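C-type lectin domain family 4, member a4 (Mus musculus, PDB 3VYJ) is a lectin-type receptor of the dendritic-cell membrane whose extracellular carbohydrate-recognition domain, the part modelled here, probably binds sugars with the aid of calcium. Local coordinates at residues H38-H43 with V124-K129; A68-W73 with Q95-C100. All blocks are in the same frame, centred on the assembly; numbering follows the deposited sequence.

Contact 1 (H38-H43 with V124-K129); sequences HLVVIH and VCQVKK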
loop_
_atom_site.group_PDB
_atom_site.type_symbol
_atom_site.label_atom_id
_atom_site.label_comp_id
_atom_site.label_asym_id
_atom_site.label_seq_id
_atom_site.Cartn_x
_atom_site.Cartn_y
_atom_site.Cartn_z
ATOM N N HIS A 38 7.217 -2.647 -7.263
ATOM C CA HIS A 38 5.827 -2.206 -7.450
ATOM C C HIS A 38 5.237 -1.826 -6.119
ATOM O O HIS A 38 5.766 -2.230 -5.056
ATOM C CB HIS A 38 4.987 -3.316 -8.093
ATOM C CG HIS A 38 4.985 -4.601 -7.300
ATOM N ND1 HIS A 38 4.147 -4.812 -6.245
ATOM C CD2 HIS A 38 5.766 -5.752 -7.418
ATOM C CE1 HIS A 38 4.374 -6.040 -5.730
ATOM N NE2 HIS A 38 5.371 -6.613 -6.445
ATOM N N LEU A 39 4.142 -1.053 -6.140
ATOM C CA LEU A 39 3.482 -0.657 -4.886
ATOM C C LEU A 39 3.083 -1.898 -4.112
ATOM O O LEU A 39 2.795 -2.954 -4.709
ATOM C CB LEU A 39 2.283 0.273 -5.097
ATOM C CG LEU A 39 2.621 1.714 -5.484
ATOM C CD1 LEU A 39 1.363 2.419 -5.974
ATOM C CD2 LEU A 39 3.229 2.506 -4.337
ATOM N N VAL A 40 3.060 -1.778 -2.785
ATOM C CA VAL A 40 3.084 -2.978 -1.925
ATOM C C VAL A 40 1.789 -3.786 -2.009
ATOM O O VAL A 40 0.699 -3.221 -2.109
ATOM C CB VAL A 40 3.463 -2.616 -0.453
ATOM C CG1 VAL A 40 2.440 -1.659 0.170
ATOM C CG2 VAL A 40 3.620 -3.871 0.376
ATOM N N VAL A 41 1.924 -5.101 -1.947
ATOM C CA VAL A 41 0.817 -6.035 -1.998
ATOM C C VAL A 41 0.831 -6.769 -0.646
ATOM O O VAL A 41 1.802 -7.438 -0.320
ATOM C CB VAL A 41 1.006 -7.030 -3.184
ATOM C CG1 VAL A 41 -0.003 -8.166 -3.099
ATOM C CG2 VAL A 41 0.854 -6.293 -4.533
ATOM N N ILE A 42 -0.221 -6.605 0.148
ATOM C CA ILE A 42 -0.233 -7.080 1.537
ATOM C C ILE A 42 -1.121 -8.307 1.629
ATOM O O ILE A 42 -2.314 -8.221 1.391
ATOM C CB ILE A 42 -0.739 -5.976 2.489
ATOM C CG1 ILE A 42 0.210 -4.770 2.447
ATOM C CG2 ILE A 42 -0.870 -6.514 3.909
ATOM C CD1 ILE A 42 -0.386 -3.482 2.980
ATOM N N HIS A 43 -0.531 -9.463 1.931
ATOM C CA HIS A 43 -1.286 -10.719 1.978
ATOM C C HIS A 43 -1.512 -11.305 3.352
ATOM O O HIS A 43 -2.217 -12.309 3.480
ATOM C CB HIS A 43 -0.644 -11.772 1.079
ATOM C CG HIS A 43 -1.035 -11.643 -0.376
ATOM N ND1 HIS A 43 -2.317 -11.712 -0.791
ATOM C CD2 HIS A 43 -0.262 -11.434 -1.517
ATOM C CE1 HIS A 43 -2.362 -11.556 -2.129
ATOM N NE2 HIS A 43 -1.107 -11.387 -2.573
ATOM N N VAL A 124 4.620 2.856 -0.394
ATOM C CA VAL A 124 5.562 1.776 -0.072
ATOM C C VAL A 124 5.702 0.844 -1.278
ATOM O O VAL A 124 4.673 0.365 -1.794
ATOM C CB VAL A 124 5.032 0.956 1.121
ATOM C CG1 VAL A 124 6.012 -0.151 1.521
ATOM C CG2 VAL A 124 4.705 1.892 2.285
ATOM N N CYS A 125 6.955 0.613 -1.725
ATOM C CA CYS A 125 7.299 -0.302 -2.813
ATOM C C CYS A 125 7.754 -1.620 -2.234
ATOM O O CYS A 125 8.258 -1.666 -1.098
ATOM C CB CYS A 125 8.441 0.256 -3.683
ATOM S SG CYS A 125 8.244 1.961 -4.242
ATOM N N GLN A 126 7.580 -2.698 -3.002
ATOM C CA GLN A 126 8.141 -4.000 -2.660
ATOM C C GLN A 126 8.711 -4.704 -3.869
ATOM O O GLN A 126 8.288 -4.462 -5.000
ATOM C CB GLN A 126 7.149 -4.923 -1.930
ATOM C CG GLN A 126 6.152 -5.626 -2.829
ATOM C CD GLN A 126 5.146 -6.488 -2.086
ATOM O OE1 GLN A 126 5.120 -6.555 -0.863
ATOM N NE2 GLN A 126 4.325 -7.164 -2.835
ATOM N N VAL A 127 9.677 -5.582 -3.605
ATOM C CA VAL A 127 10.356 -6.368 -4.620
ATOM C C VAL A 127 10.785 -7.668 -3.945
ATOM O O VAL A 127 10.976 -7.705 -2.719
ATOM C CB VAL A 127 11.555 -5.591 -5.211
ATOM C CG1 VAL A 127 12.691 -5.433 -4.198
ATOM C CG2 VAL A 127 12.055 -6.235 -6.511
ATOM N N LYS A 128 10.875 -8.745 -4.717
ATOM C CA LYS A 128 11.301 -10.030 -4.205
ATOM C C LYS A 128 12.739 -9.946 -3.710
ATOM O O LYS A 128 13.597 -9.340 -4.358
ATOM C CB LYS A 128 11.200 -11.076 -5.311
ATOM C CG LYS A 128 10.687 -12.428 -4.849
ATOM C CD LYS A 128 9.435 -12.852 -5.633
ATOM C CE LYS A 128 8.298 -11.826 -5.525
ATOM N NZ LYS A 128 6.922 -12.380 -5.709
ATOM N N LYS A 129 12.985 -10.512 -2.533
ATOM C CA LYS A 129 14.339 -10.732 -2.058
ATOM C C LYS A 129 14.732 -12.091 -2.622
ATOM O O LYS A 129 15.657 -12.177 -3.400
ATOM C CB LYS A 129 14.359 -10.796 -0.531
ATOM C CG LYS A 129 15.726 -10.669 0.131
ATOM C CD LYS A 129 15.555 -10.908 1.629
ATOM C CE LYS A 129 16.834 -10.701 2.426
ATOM N NZ LYS A 129 17.886 -11.694 2.059
#
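His38 and Gln126 form an antiparallel hydrogen-bonded pair: Gln126 N donates to His38 O at 2.8 Å, and His38 N returns a bond to Gln126 O at 3.1 Å. One step on, Leu39 and Cys125 make a non-hydrogen-bonded pair with CA atoms 4.4 Å apart, and beyond the two pairs Val40 N makes a weak bond to Val124 O. The imidazole of His38 stands beside the Gln126 chain, ring and amide planes 83° apart, with His38 CE1 3.4 Å from Gln126 CG. The His38 CG lies between the backbone N and carbonyl carbon (chi1 57°), which folds the ring back over its own strand; there ND1 donates to Leu39 O at 2.8 Å from above the carbonyl plane, fixing the ring's rotation. Gln126 O sits over one ring face, offset toward the rim. The Gln126 chain runs extended beyond CG (chi2 -178°) and lays its amide alongside the Val40-Val41 backbone, a reach suited to a long, flexible residue. Val40 packs by CG1 against Val124 CB at 3.8 Å, beta-branched chains filling the interior, where Ile51 of helix 45-53 also meets Val40. Leu39 packs against helix 25-34, its CD2 also touching Val124 O. Beside it Cys125 joins Cys32 of that helix in a disulfide, the link between first helix and last strand characteristic of the C-type lectin fold.

Contact 2 (A68-W73 with Q95-C100); sequences AGQRQW and QDWERC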
loop_
_atom_site.group_PDB
_atom_site.type_symbol
_atom_site.label_atom_id
_atom_site.label_comp_id
_atom_site.label_asym_id
_atom_site.label_seq_id
_atom_site.Cartn_x
_atom_site.Cartn_y
_atom_site.Cartn_z
ATOM N N ALA A 68 -10.905 -2.548 -9.628
ATOM C CA ALA A 68 -10.900 -2.762 -11.075
ATOM C C ALA A 68 -12.312 -2.746 -11.713
ATOM O O ALA A 68 -12.460 -2.953 -12.917
ATOM C CB ALA A 68 -10.217 -4.076 -11.390
ATOM N N GLY A 69 -13.348 -2.496 -10.920
ATOM C CA GLY A 69 -14.699 -2.535 -11.460
ATOM C C GLY A 69 -15.691 -1.970 -10.490
ATOM O O GLY A 69 -15.618 -0.802 -10.126
ATOM N N GLN A 70 -16.621 -2.811 -10.059
ATOM C CA GLN A 70 -17.696 -2.389 -9.178
ATOM C C GLN A 70 -17.352 -2.938 -7.785
ATOM O O GLN A 70 -17.831 -3.992 -7.397
ATOM C CB GLN A 70 -19.046 -2.927 -9.712
ATOM C CG GLN A 70 -20.319 -2.387 -9.054
ATOM C CD GLN A 70 -20.606 -0.933 -9.407
ATOM O OE1 GLN A 70 -19.687 -0.151 -9.654
ATOM N NE2 GLN A 70 -21.890 -0.562 -9.437
ATOM N N ARG A 71 -16.492 -2.226 -7.054
ATOM C CA ARG A 71 -15.841 -2.775 -5.836
ATOM C C ARG A 71 -15.294 -4.173 -6.066
ATOM O O ARG A 71 -15.615 -5.086 -5.321
ATOM C CB ARG A 71 -16.780 -2.757 -4.614
ATOM C CG ARG A 71 -16.387 -1.759 -3.531
ATOM C CD ARG A 71 -16.291 -0.369 -4.104
ATOM N NE ARG A 71 -15.769 0.622 -3.163
ATOM C CZ ARG A 71 -14.850 1.524 -3.489
ATOM N NH1 ARG A 71 -14.303 1.505 -4.703
ATOM N NH2 ARG A 71 -14.452 2.427 -2.596
ATOM N N GLN A 72 -14.522 -4.336 -7.138
ATOM C CA GLN A 72 -13.846 -5.594 -7.455
ATOM C C GLN A 72 -12.351 -5.318 -7.277
ATOM O O GLN A 72 -11.638 -4.941 -8.234
ATOM C CB GLN A 72 -14.138 -6.057 -8.898
ATOM C CG GLN A 72 -15.569 -6.533 -9.181
ATOM C CD GLN A 72 -15.922 -6.427 -10.663
ATOM O OE1 GLN A 72 -16.507 -5.445 -11.093
ATOM N NE2 GLN A 72 -15.519 -7.406 -11.450
ATOM N N TRP A 73 -11.888 -5.478 -6.037
ATOM C CA TRP A 73 -10.501 -5.164 -5.683
ATOM C C TRP A 73 -9.511 -6.097 -6.295
ATOM O O TRP A 73 -9.677 -7.310 -6.220
ATOM C CB TRP A 73 -10.365 -5.131 -4.168
ATOM C CG TRP A 73 -11.240 -4.061 -3.563
ATOM C CD1 TRP A 73 -12.456 -4.235 -2.915
ATOM C CD2 TRP A 73 -11.002 -2.605 -3.562
ATOM N NE1 TRP A 73 -12.974 -3.023 -2.519
ATOM C CE2 TRP A 73 -12.151 -2.004 -2.874
ATOM C CE3 TRP A 73 -9.981 -1.770 -4.035
ATOM C CZ2 TRP A 73 -12.262 -0.628 -2.682
ATOM C CZ3 TRP A 73 -10.103 -0.389 -3.849
ATOM C CH2 TRP A 73 -11.215 0.171 -3.179
ATOM N N GLN A 95 -18.090 4.003 1.703
ATOM C CA GLN A 95 -18.601 5.378 1.735
ATOM C C GLN A 95 -18.717 6.035 0.357
ATOM O O GLN A 95 -19.515 6.956 0.178
ATOM C CB GLN A 95 -17.743 6.261 2.647
ATOM C CG GLN A 95 -17.530 5.692 4.042
ATOM C CD GLN A 95 -18.825 5.209 4.667
ATOM O OE1 GLN A 95 -19.751 5.993 4.886
ATOM N NE2 GLN A 95 -18.904 3.905 4.946
ATOM N N ASP A 96 -17.918 5.579 -0.607
ATOM C CA ASP A 96 -17.823 6.241 -1.909
ATOM C C ASP A 96 -17.272 5.246 -2.941
ATOM O O ASP A 96 -17.146 4.069 -2.648
ATOM C CB ASP A 96 -16.936 7.494 -1.808
ATOM C CG ASP A 96 -15.491 7.163 -1.394
ATOM O OD1 ASP A 96 -15.048 6.022 -1.624
ATOM O OD2 ASP A 96 -14.793 8.037 -0.841
ATOM N N TRP A 97 -16.937 5.708 -4.138
ATOM C CA TRP A 97 -16.490 4.778 -5.180
ATOM C C TRP A 97 -15.046 4.946 -5.560
ATOM O O TRP A 97 -14.606 4.432 -6.597
ATOM C CB TRP A 97 -17.375 4.911 -6.419
ATOM C CG TRP A 97 -18.813 4.488 -6.191
ATOM C CD1 TRP A 97 -19.921 5.313 -6.002
ATOM C CD2 TRP A 97 -19.344 3.111 -6.136
ATOM N NE1 TRP A 97 -21.067 4.565 -5.833
ATOM C CE2 TRP A 97 -20.794 3.240 -5.905
ATOM C CE3 TRP A 97 -18.789 1.837 -6.250
ATOM C CZ2 TRP A 97 -21.627 2.124 -5.795
ATOM C CZ3 TRP A 97 -19.635 0.721 -6.129
ATOM C CH2 TRP A 97 -21.021 0.864 -5.911
ATOM N N GLU A 98 -14.280 5.671 -4.746
ATOM C CA GLU A 98 -12.880 5.943 -5.108
ATOM C C GLU A 98 -12.094 4.648 -5.256
ATOM O O GLU A 98 -12.363 3.672 -4.564
ATOM C CB GLU A 98 -12.221 6.932 -4.137
ATOM C CG GLU A 98 -12.936 8.279 -4.036
ATOM C CD GLU A 98 -12.951 9.089 -5.339
ATOM O OE1 GLU A 98 -12.110 8.856 -6.244
ATOM O OE2 GLU A 98 -13.809 9.995 -5.457
ATOM N N ARG A 99 -11.133 4.642 -6.166
ATOM C CA ARG A 99 -10.534 3.383 -6.645
ATOM C C ARG A 99 -9.197 2.971 -6.024
ATOM O O ARG A 99 -8.818 1.804 -6.126
ATOM C CB ARG A 99 -10.421 3.415 -8.180
ATOM C CG ARG A 99 -11.798 3.575 -8.852
ATOM C CD ARG A 99 -11.798 3.390 -10.372
ATOM N NE ARG A 99 -13.189 3.276 -10.843
ATOM C CZ ARG A 99 -13.890 2.136 -10.869
ATOM N NH1 ARG A 99 -13.338 0.978 -10.512
ATOM N NH2 ARG A 99 -15.140 2.135 -11.303
ATOM N N CYS A 100 -8.490 3.927 -5.410
ATOM C CA CYS A 100 -7.150 3.703 -4.807
ATOM C C CYS A 100 -7.196 3.607 -3.271
ATOM O O CYS A 100 -8.227 3.855 -2.664
ATOM C CB CYS A 100 -6.170 4.801 -5.244
ATOM S SG CYS A 100 -5.557 4.576 -6.936
#
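Glu98 O is gripped end-on by both terminal nitrogens of Arg71, NH1 at 2.9 Å and NH2 at 3.1 Å, in a C-type lectin domain where Glu98 is itself a calcium ligand within the long loop region. The oxygen lies in the guanidinium plane; NH2 comes in on a lone pair, whereas NH1 stands above the carbonyl plane. Arginine suits this place because its flat cation has more than one acceptor to serve: NH1 also pairs with Asp67, and NH2 with Pro93 O. The Arg71 chain turns about its CB-CG bond (chi2 56°) to bring its end here. Trp73 CZ2 lies 3.4 Å above the centre of one guanidinium face and Trp97 CA backs the opposite face, so the planar group is sandwiched between indole and, nearer its rim, backbone, which limits its tilt. Asp96 OD1 makes a long salt bridge to Arg71 NH2 and accepts from Glu98 N in an Asx turn, shaping the chain just before the ligand residue. With Asp114, another calcium ligand, close by, the cation would be expected to offset some of the negative charge gathered there. Nearer the surface, the Gln70 amide lies almost parallel to the Trp97 indole, planes 16° apart, with Gln70 OE1 3.6 Å from Trp97 CZ3. At the other end of the contact the grip is repeated with the roles of the segments exchanged. Arg99, extended from CG to NE, stretches across to the opposing turn, and its NH1 bonds to Asp67 O as well. Gly69, lacking a side chain, lets Gln72 OE1 close in and accept from Gln70 N. On Gly69 O, Arg99 NH1 lands on a lone pair in the carbonyl plane at 2.9 Å, and Arg99 NH2 follows at 3.2 Å.

Overall arrangement
From the N terminus, the chain passes through strand 13-19 and helix 25-34 before reaching 38-43, the first half of contact 1. It then runs through helix 45-53 and strand 61-67 into the turn 68-73, where contact 2 begins. After strand 73-75 and a long excursion, 95-100 returns to that turn and closes a loop of 21 intervening residues. Strands 100-106 and 109-115 follow, and strand 121-128 finally closes contact 1, so contact 2 is nested inside it. Their centres are about 21 Å apart: contact 1 ties the segment after the first helix to the C-terminal strand, contact 2 the turn between strands 61-67 and 73-75 to the long loop region at the calcium site.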